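Local coordinates for hypothetical protein Atu2144 (Agrobacterium tumefaciens, PDB 2ODF) that is of unknown function but belongs to the N-formylglutamate amidohydrolase family and so may hydrolyse an amide bond, as other members do, at residues Ala64-Leu69 with Ala75-Gln80; Asp26-Cys31 with Ser135-Glu140. One frame throughout, in Å; residues are numbered along the deposited sequence.

Overall arrangement
Contacts 1 and 2 sample opposite faces of one mixed sheet, and together they illustrate how a three-layer alpha/beta/alpha core is assembled. Strands 27-31 and 77-80 are parallel neighbours in that sheet; helix 62-73 packs on one face and helix 116-143 on the other. The centres of the two contacts lie about 11 Å apart. Probable backbone hydrogen bonds join them directly, from Leu29 N to Thr76 O and from Val78 N to Leu29 O, each 2.9 Å. Leu29 also packs against helix 62-73, whereas its neighbour Leu28 faces helix 116-143. Along the chain, contact 1 is nested within the loop that contact 2 closes. Neither contact includes a metal or ligand atom.

Contact 1: Ala64-Leu69 with Ala75-Gln80; sequences AVARLL and ATLVYQ
Leu77 meets the helix with both of its methyls. CD1 lies 3.8 Å from Ala66 CB, while CD2 rests 3.9 Å from Arg67 CG, the two side chains crossing at about a right angle. With CG of Leu77 anti to the backbone N (chi1 168°), the forked end of the leucine is carried up to the helix. The small Ala66 methyl is consistent with the close backbone approach here, Ala66 CA 7.2 Å from Leu77 CA. Such packing is the core of a beta-alpha-beta crossover: helix 62-73 covers the sheet between the parallel neighbouring strands 27-31 and 77-80, and its residues 64-69 run nearly antiparallel to strand 77-80, their axes at 165°. Beyond the apolar part, the Arg67 chain stays extended from CG to NE and reaches out to Tyr79. There NH2 stands 3.3 Å from Tyr79 OH, which sits at the edge of the guanidinium and near its plane; that plane and the phenol ring are turned 77° from each other. The stronger hold on the arginine is a salt bridge from NH2 to Glu19 on strand 16-19, an outermost strand of the sheet within this chain; Glu19 also touches Leu77 and Tyr79.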
loop_
_atom_site.group_PDB
_atom_site.type_symbol
_atom_site.label_atom_id
_atom_site.label_comp_id
_atom_site.label_asym_id
_atom_site.label_seq_id
_atom_site.Cartn_x
_atom_site.Cartn_y
_atom_site.Cartn_z
ATOM N N ALA A 64 4.541 -26.561 -0.743
ATOM C CA ALA A 64 4.762 -27.901 -1.269
ATOM C C ALA A 64 3.420 -28.579 -1.451
ATOM O O ALA A 64 3.165 -29.180 -2.500
ATOM C CB ALA A 64 5.645 -28.713 -0.301
ATOM N N VAL A 65 2.574 -28.468 -0.415
ATOM C CA VAL A 65 1.202 -28.960 -0.450
ATOM C C VAL A 65 0.393 -28.238 -1.518
ATOM O O VAL A 65 -0.322 -28.870 -2.268
ATOM C CB VAL A 65 0.512 -28.842 0.920
ATOM C CG1 VAL A 65 -0.999 -29.049 0.786
ATOM C CG2 VAL A 65 1.131 -29.840 1.912
ATOM N N ALA A 66 0.521 -26.911 -1.585
ATOM C CA ALA A 66 -0.160 -26.108 -2.621
ATOM C C ALA A 66 0.186 -26.524 -4.056
ATOM O O ALA A 66 -0.684 -26.552 -4.925
ATOM C CB ALA A 66 0.115 -24.631 -2.408
ATOM N N ARG A 67 1.444 -26.808 -4.291
ATOM C CA ARG A 67 1.871 -27.322 -5.570
ATOM C C ARG A 67 1.203 -28.650 -5.928
ATOM O O ARG A 67 0.753 -28.818 -7.010
ATOM C CB ARG A 67 3.385 -27.392 -5.654
ATOM C CG ARG A 67 4.061 -26.058 -5.712
ATOM C CD ARG A 67 5.522 -26.158 -5.797
ATOM N NE ARG A 67 6.032 -24.926 -6.319
ATOM C CZ ARG A 67 7.149 -24.363 -5.937
ATOM N NH1 ARG A 67 7.892 -24.923 -5.030
ATOM N NH2 ARG A 67 7.520 -23.242 -6.485
ATOM N N LEU A 68 1.141 -29.531 -4.949
ATOM C CA LEU A 68 0.533 -30.845 -5.160
ATOM C C LEU A 68 -0.943 -30.686 -5.444
ATOM O O LEU A 68 -1.465 -31.329 -6.349
ATOM C CB LEU A 68 0.773 -31.761 -3.974
ATOM C CG LEU A 68 2.225 -32.156 -3.762
ATOM C CD1 LEU A 68 2.293 -33.029 -2.536
ATOM C CD2 LEU A 68 2.823 -32.861 -4.975
ATOM N N LEU A 69 -1.616 -29.820 -4.694
ATOM C CA LEU A 69 -3.013 -29.460 -4.983
ATOM C C LEU A 69 -3.241 -28.788 -6.345
ATOM O O LEU A 69 -4.284 -28.952 -6.953
ATOM C CB LEU A 69 -3.581 -28.577 -3.847
ATOM C CG LEU A 69 -3.737 -29.242 -2.477
ATOM C CD1 LEU A 69 -4.168 -28.242 -1.425
ATOM C CD2 LEU A 69 -4.763 -30.389 -2.569
ATOM N N ALA A 75 -5.257 -26.513 -10.998
ATOM C CA ALA A 75 -5.584 -25.200 -10.448
ATOM C C ALA A 75 -4.362 -24.277 -10.427
ATOM O O ALA A 75 -3.295 -24.640 -9.948
ATOM C CB ALA A 75 -6.130 -25.351 -9.083
ATOM N N THR A 76 -4.559 -23.071 -10.931
ATOM C CA THR A 76 -3.593 -21.999 -10.799
ATOM C C THR A 76 -3.208 -21.760 -9.327
ATOM O O THR A 76 -4.040 -21.837 -8.404
ATOM C CB THR A 76 -4.167 -20.719 -11.401
ATOM O OG1 THR A 76 -4.452 -20.947 -12.781
ATOM C CG2 THR A 76 -3.208 -19.527 -11.236
ATOM N N LEU A 77 -1.927 -21.472 -9.136
ATOM C CA LEU A 77 -1.365 -21.202 -7.817
ATOM C C LEU A 77 -0.623 -19.886 -7.883
ATOM O O LEU A 77 0.264 -19.736 -8.711
ATOM C CB LEU A 77 -0.405 -22.291 -7.380
ATOM C CG LEU A 77 0.496 -22.064 -6.165
ATOM C CD1 LEU A 77 -0.317 -21.764 -4.915
ATOM C CD2 LEU A 77 1.379 -23.296 -5.973
ATOM N N VAL A 78 -1.013 -18.955 -7.025
ATOM C CA VAL A 78 -0.331 -17.674 -6.854
ATOM C C VAL A 78 0.318 -17.677 -5.494
ATOM O O VAL A 78 -0.341 -17.945 -4.485
ATOM C CB VAL A 78 -1.279 -16.483 -6.936
ATOM C CG1 VAL A 78 -0.485 -15.152 -6.815
ATOM C CG2 VAL A 78 -2.073 -16.532 -8.224
ATOM N N TYR A 79 1.616 -17.381 -5.466
ATOM C CA TYR A 79 2.359 -17.444 -4.228
ATOM C C TYR A 79 3.369 -16.284 -4.131
ATOM O O TYR A 79 3.808 -15.709 -5.142
ATOM C CB TYR A 79 2.997 -18.812 -4.029
ATOM C CG TYR A 79 4.122 -19.159 -4.975
ATOM C CD1 TYR A 79 3.854 -19.649 -6.258
ATOM C CD2 TYR A 79 5.442 -19.028 -4.592
ATOM C CE1 TYR A 79 4.874 -19.974 -7.133
ATOM C CE2 TYR A 79 6.484 -19.371 -5.476
ATOM C CZ TYR A 79 6.184 -19.833 -6.742
ATOM O OH TYR A 79 7.198 -20.162 -7.638
ATOM N N GLN A 80 3.676 -15.944 -2.893
ATOM C CA GLN A 80 4.631 -14.895 -2.557
ATOM C C GLN A 80 6.008 -15.516 -2.455
ATOM O O GLN A 80 6.182 -16.546 -1.782
ATOM C CB GLN A 80 4.147 -14.282 -1.238
ATOM C CG GLN A 80 4.911 -13.179 -0.614
ATOM C CD GLN A 80 5.372 -12.056 -1.547
ATOM O OE1 GLN A 80 4.608 -11.146 -1.929
ATOM N NE2 GLN A 80 6.641 -12.066 -1.830
#

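Contact 2: Asp26-Cys31 with Ser135-Glu140; sequences DVLLVC and SEIIAE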
loop_
_atom_site.group_PDB
_atom_site.type_symbol
_atom_site.label_atom_id
_atom_site.label_comp_id
_atom_site.label_asym_id
_atom_site.label_seq_id
_atom_site.Cartn_x
_atom_site.Cartn_y
_atom_site.Cartn_z
ATOM N N ASP A 26 -11.469 -24.790 -11.548
ATOM C CA ASP A 26 -12.205 -23.720 -10.866
ATOM C C ASP A 26 -11.464 -23.188 -9.615
ATOM O O ASP A 26 -11.636 -22.025 -9.233
ATOM C CB ASP A 26 -13.594 -24.203 -10.403
ATOM C CG ASP A 26 -14.486 -24.704 -11.542
ATOM O OD1 ASP A 26 -14.350 -24.235 -12.706
ATOM O OD2 ASP A 26 -15.340 -25.576 -11.245
ATOM N N VAL A 27 -10.645 -24.019 -8.973
ATOM C CA VAL A 27 -9.953 -23.609 -7.752
ATOM C C VAL A 27 -8.747 -22.676 -8.059
ATOM O O VAL A 27 -7.973 -22.917 -8.987
ATOM C CB VAL A 27 -9.525 -24.836 -6.920
ATOM C CG1 VAL A 27 -8.609 -24.460 -5.811
ATOM C CG2 VAL A 27 -10.769 -25.548 -6.350
ATOM N N LEU A 28 -8.654 -21.574 -7.315
ATOM C CA LEU A 28 -7.501 -20.659 -7.378
ATOM C C LEU A 28 -6.794 -20.746 -6.039
ATOM O O LEU A 28 -7.347 -20.345 -4.990
ATOM C CB LEU A 28 -7.957 -19.224 -7.648
ATOM C CG LEU A 28 -6.863 -18.134 -7.776
ATOM C CD1 LEU A 28 -5.797 -18.444 -8.840
ATOM C CD2 LEU A 28 -7.484 -16.716 -7.997
ATOM N N LEU A 29 -5.606 -21.343 -6.065
ATOM C CA LEU A 29 -4.823 -21.570 -4.877
ATOM C C LEU A 29 -3.939 -20.356 -4.618
ATOM O O LEU A 29 -3.340 -19.804 -5.561
ATOM C CB LEU A 29 -3.962 -22.819 -5.024
ATOM C CG LEU A 29 -4.707 -24.164 -5.115
ATOM C CD1 LEU A 29 -3.867 -25.283 -5.813
ATOM C CD2 LEU A 29 -5.219 -24.590 -3.730
ATOM N N VAL A 30 -3.883 -19.952 -3.345
ATOM C CA VAL A 30 -3.122 -18.775 -2.881
ATOM C C VAL A 30 -2.276 -19.158 -1.657
ATOM O O VAL A 30 -2.785 -19.745 -0.697
ATOM C CB VAL A 30 -4.063 -17.584 -2.540
ATOM C CG1 VAL A 30 -3.250 -16.356 -2.047
ATOM C CG2 VAL A 30 -4.989 -17.273 -3.776
ATOM N N CYS A 31 -0.996 -18.825 -1.693
ATOM C CA CYS A 31 -0.077 -19.158 -0.609
ATOM C C CYS A 31 0.794 -17.955 -0.259
ATOM O O CYS A 31 1.851 -17.737 -0.856
ATOM C CB CYS A 31 0.785 -20.371 -1.004
ATOM S SG CYS A 31 1.660 -21.053 0.377
ATOM N N SER A 135 -6.066 -10.390 -7.851
ATOM C CA SER A 135 -7.198 -9.680 -8.375
ATOM C C SER A 135 -7.310 -9.715 -9.920
ATOM O O SER A 135 -8.362 -9.807 -10.474
ATOM C CB SER A 135 -7.158 -8.244 -7.879
ATOM O OG SER A 135 -7.445 -8.191 -6.527
ATOM N N GLU A 136 -6.191 -9.600 -10.583
ATOM C CA GLU A 136 -6.167 -9.592 -12.054
ATOM C C GLU A 136 -6.637 -10.945 -12.618
ATOM O O GLU A 136 -7.440 -10.996 -13.560
ATOM C CB GLU A 136 -4.772 -9.214 -12.555
ATOM C CG GLU A 136 -4.652 -9.112 -14.076
ATOM C CD GLU A 136 -3.246 -8.680 -14.514
ATOM O OE1 GLU A 136 -2.374 -8.460 -13.607
ATOM O OE2 GLU A 136 -3.045 -8.512 -15.750
ATOM N N ILE A 137 -6.169 -12.023 -11.992
ATOM C CA ILE A 137 -6.534 -13.381 -12.365
ATOM C C ILE A 137 -8.031 -13.616 -12.124
ATOM O O ILE A 137 -8.742 -14.157 -12.984
ATOM C CB ILE A 137 -5.664 -14.414 -11.601
ATOM C CG1 ILE A 137 -4.216 -14.375 -12.153
ATOM C CG2 ILE A 137 -6.258 -15.824 -11.759
ATOM C CD1 ILE A 137 -3.164 -15.082 -11.332
ATOM N N ILE A 138 -8.512 -13.239 -10.955
ATOM C CA ILE A 138 -9.945 -13.362 -10.661
ATOM C C ILE A 138 -10.818 -12.565 -11.653
ATOM O O ILE A 138 -11.821 -13.104 -12.158
ATOM C CB ILE A 138 -10.263 -13.003 -9.231
ATOM C CG1 ILE A 138 -9.661 -14.041 -8.285
ATOM C CG2 ILE A 138 -11.826 -12.880 -9.016
ATOM C CD1 ILE A 138 -9.770 -13.660 -6.793
ATOM N N ALA A 139 -10.440 -11.316 -11.950
ATOM C CA ALA A 139 -11.186 -10.506 -12.911
ATOM C C ALA A 139 -11.224 -11.207 -14.278
ATOM O O ALA A 139 -12.250 -11.269 -14.934
ATOM C CB ALA A 139 -10.564 -9.126 -13.041
ATOM N N GLU A 140 -10.094 -11.752 -14.689
ATOM C CA GLU A 140 -9.992 -12.400 -15.966
ATOM C C GLU A 140 -10.913 -13.642 -16.005
ATOM O O GLU A 140 -11.702 -13.827 -16.952
ATOM C CB GLU A 140 -8.536 -12.759 -16.220
ATOM C CG GLU A 140 -8.250 -13.170 -17.607
ATOM C CD GLU A 140 -6.775 -13.426 -17.832
ATOM O OE1 GLU A 140 -6.170 -14.236 -17.061
ATOM O OE2 GLU A 140 -6.235 -12.808 -18.788
#
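Leu28 on strand 27-31 and Ile138 on helix 116-143 mark the closest backbone approach, their CA atoms 8.4 Å apart, so that the gap between strand and helix is bridged by side chains. A single leucine does this work from the strand. Leu28 leaves its backbone toward the helix; CG continues anti to the backbone N (chi1 -179°), carrying the fork outward, and chi2 of 55° turns one methyl to each of two successive helix residues. CD1 lies 3.9 Å from Ile137 CG2, so the first isoleucine answers with the methyl branching from its beta carbon. The second uses its longer branch instead: Leu28 CD2 is only 3.5 Å from Ile138 CG1, tighter than usual for two carbons, and 4.0 Å from Ile138 CD1. Ile138 leaves its backbone in a direction that does not aim at the strand, and it is the placing of CG1 beside the backbone N (chi1 -68°) that brings this branch over to the leucine.

In the fold, the contact seats helix 116-143 on the face of the mixed sheet that lies away from helix 62-73. The strand residue is held in the sheet by backbone hydrogen bonds to Val149 and Val151 of the adjoining parallel strand 149-156. The packing also spreads beyond the pair of segments: Ile137 touches Val78 on strand 77-80, and Ile138 touches Leu219.

Every touching group here is a saturated carbon, and Leu28 and Ile138 are buried. The cohesion therefore comes from the hydrophobic effect and dispersion, with the fit of the branched ends, rather than directional bonding, probably helping to set how the helix lies against the strand.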